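Local coordinates for Glyoxalase/bleomycin resistance protein/dioxygenase (Nostoc punctiforme PCC 73102, PDB 3KOL), which binds a divalent metal ion, cobalt in this crystal, and probably acts as a dioxygenase or glyoxalase of the vicinal oxygen chelate family, at the interface of chains A and B. Residues are numbered along the deposited sequence; one frame, centred on the assembly and turned at random. Chains: chain A/B, Glyoxalase/bleomycin resistance protein/dioxygenase.

The interface of chains A and B. Residues chain A 23, 96-101, 147; chain B 20, 22-25, 78.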
# COMPACT_ATOMS: atom_id res chain seq x y z
N ILE A 23 5.00 -1.82 0.69
CA ILE A 23 4.25 -1.20 -0.39
C ILE A 23 5.33 -0.41 -1.12
O ILE A 23 6.11 0.31 -0.49
CB ILE A 23 3.14 -0.24 0.11
CG1 ILE A 23 2.48 0.44 -1.10
CG2 ILE A 23 3.72 0.80 1.05
CD1 ILE A 23 1.26 1.24 -0.76
N ARG A 96 -6.88 0.89 -9.72
CA ARG A 96 -5.62 0.52 -9.07
C ARG A 96 -5.42 1.32 -7.78
O ARG A 96 -6.40 1.70 -7.14
CB ARG A 96 -4.44 0.67 -10.04
CG ARG A 96 -4.53 -0.27 -11.26
CD ARG A 96 -3.39 -0.05 -12.26
NE ARG A 96 -3.63 -0.78 -13.50
CZ ARG A 96 -2.91 -0.65 -14.61
NH1 ARG A 96 -1.89 0.20 -14.65
NH2 ARG A 96 -3.22 -1.36 -15.69
N ALA A 97 -4.17 1.59 -7.39
CA ALA A 97 -3.90 2.30 -6.12
C ALA A 97 -4.62 3.63 -5.95
O ALA A 97 -4.53 4.51 -6.81
CB ALA A 97 -2.39 2.48 -5.92
N TYR A 98 -5.31 3.78 -4.83
CA TYR A 98 -6.08 4.98 -4.49
C TYR A 98 -5.34 5.80 -3.43
O TYR A 98 -4.96 6.94 -3.68
CB TYR A 98 -7.47 4.54 -4.01
CG TYR A 98 -8.41 5.60 -3.49
CD1 TYR A 98 -8.21 6.96 -3.76
CD2 TYR A 98 -9.53 5.24 -2.75
CE1 TYR A 98 -9.10 7.92 -3.29
CE2 TYR A 98 -10.43 6.19 -2.29
CZ TYR A 98 -10.21 7.52 -2.56
OH TYR A 98 -11.11 8.46 -2.10
N HIS A 99 -5.14 5.23 -2.25
CA HIS A 99 -4.39 5.93 -1.22
C HIS A 99 -3.78 4.99 -0.20
O HIS A 99 -4.13 3.81 -0.12
CB HIS A 99 -5.23 7.02 -0.51
CG HIS A 99 -6.37 6.50 0.30
ND1 HIS A 99 -7.61 6.23 -0.24
CD2 HIS A 99 -6.49 6.26 1.64
CE1 HIS A 99 -8.44 5.87 0.73
NE2 HIS A 99 -7.78 5.88 1.87
N LEU A 100 -2.83 5.52 0.56
CA LEU A 100 -2.14 4.76 1.59
C LEU A 100 -2.38 5.54 2.88
O LEU A 100 -2.11 6.74 2.94
CB LEU A 100 -0.63 4.70 1.29
CG LEU A 100 0.26 4.15 2.40
CD1 LEU A 100 -0.13 2.71 2.72
CD2 LEU A 100 1.71 4.24 1.97
N ALA A 101 -2.89 4.87 3.90
CA ALA A 101 -3.19 5.54 5.16
C ALA A 101 -2.35 5.06 6.33
O ALA A 101 -2.18 3.85 6.54
CB ALA A 101 -4.68 5.40 5.48
N GLU A 147 -3.02 9.41 3.53
CA GLU A 147 -4.00 9.74 4.54
C GLU A 147 -3.37 9.51 5.90
O GLU A 147 -2.64 8.55 6.10
CB GLU A 147 -5.24 8.85 4.42
CG GLU A 147 -6.21 8.93 5.61
CD GLU A 147 -7.34 7.93 5.51
OE1 GLU A 147 -7.49 7.32 4.43
OE2 GLU A 147 -8.10 7.77 6.49
N VAL B 20 0.78 1.22 9.20
CA VAL B 20 0.03 1.42 7.98
C VAL B 20 -1.34 0.90 8.38
O VAL B 20 -1.48 -0.28 8.70
CB VAL B 20 0.57 0.57 6.81
CG1 VAL B 20 -0.45 0.54 5.67
CG2 VAL B 20 1.90 1.14 6.31
N HIS B 22 -4.28 1.20 6.45
CA HIS B 22 -4.90 0.57 5.30
C HIS B 22 -4.35 1.09 3.98
O HIS B 22 -3.77 2.17 3.92
CB HIS B 22 -6.44 0.74 5.31
CG HIS B 22 -6.91 2.16 5.23
ND1 HIS B 22 -7.14 2.93 6.35
CD2 HIS B 22 -7.27 2.93 4.17
CE1 HIS B 22 -7.63 4.10 5.99
NE2 HIS B 22 -7.71 4.13 4.67
N ILE B 23 -4.48 0.28 2.93
CA ILE B 23 -4.08 0.68 1.59
C ILE B 23 -5.38 0.54 0.81
O ILE B 23 -6.05 -0.49 0.90
CB ILE B 23 -2.99 -0.23 0.98
CG1 ILE B 23 -2.70 0.22 -0.45
CG2 ILE B 23 -3.43 -1.67 1.02
CD1 ILE B 23 -1.53 -0.46 -1.09
N ALA B 24 -5.75 1.58 0.08
CA ALA B 24 -6.99 1.55 -0.68
C ALA B 24 -6.74 1.42 -2.17
O ALA B 24 -5.81 2.02 -2.71
CB ALA B 24 -7.80 2.81 -0.40
N LEU B 25 -7.57 0.61 -2.81
CA LEU B 25 -7.48 0.38 -4.24
C LEU B 25 -8.84 0.67 -4.86
O LEU B 25 -9.87 0.44 -4.23
CB LEU B 25 -7.11 -1.08 -4.55
CG LEU B 25 -5.88 -1.74 -3.91
CD1 LEU B 25 -5.75 -3.17 -4.45
CD2 LEU B 25 -4.63 -0.95 -4.22
N PHE B 78 -12.54 -0.05 -3.36
CA PHE B 78 -13.58 0.92 -3.68
C PHE B 78 -14.08 0.65 -5.09
O PHE B 78 -13.32 0.75 -6.05
CB PHE B 78 -13.01 2.34 -3.59
CG PHE B 78 -12.81 2.83 -2.18
CD1 PHE B 78 -13.87 3.41 -1.49
CD2 PHE B 78 -11.59 2.66 -1.53
CE1 PHE B 78 -13.71 3.83 -0.17
CE2 PHE B 78 -11.43 3.07 -0.21
CZ PHE B 78 -12.49 3.66 0.48
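This is a two-fold interface of the vicinal oxygen chelate (VOC, glyoxalase) family. Strand 96-104 of chain A runs antiparallel to strand 17-27 of chain B, and the twin pairing has the chains exchanged. The backbone bond from B:Ala24 N to the carbonyl O of A:His99 is 2.8 Å and almost straight, 176° at the hydrogen. A:Ala101 N likewise approaches B:His22 O nearly along the C=O axis, also at 2.8 Å. A:Tyr98 N reaches B:Ala24 O from above the carbonyl plane. A weak bond from A:His99 N goes to the same oxygen.

A:His99, on strand 96-104, and A:Glu147, from strand 145-150 of the same chain, bind the metal. B:His22 joins them from across the interface. In dimeric glyoxalase I-like members such paired strands typically build a metal site shared between subunits, so B:His22 is a likely further ligand. Its NE2 lies 3.3 Å from A:His99 NE2 and 3.2 Å from A:Glu147 OE1, a carboxylate oxygen. The two imidazoles meet edge-to-face, with planes 84° apart. Both histidines hold CG between the backbone N and the carbonyl carbon, chi1 66° in A:His99. An alanine methyl from the other chain covers a face of each ring. B:Ala24 CB sits 3.6 Å from the A:His99 ring centroid. A:Ala101 CB lies over the B:His22 ring, 3.4 Å from its centroid. These methyls probably limit ring tilt. The carboxylate would probably polarise B:His22.

Further out, the rim of A:Tyr98 points at a face of B:Phe78, CD2 to CD2 3.5 Å. A:Tyr98 has CG anti to its backbone N, and A:His99 ND1 lies over the centre of its ring. On the opposite face of the strands, A:Ile23 and B:Ile23 meet tip to tip near the two-fold axis. Their CD1 methyls are tightly packed at 3.3 Å. Beside them, the A:Leu100 side chain crosses B:Val20 at about a right angle, its CD1 against CG1.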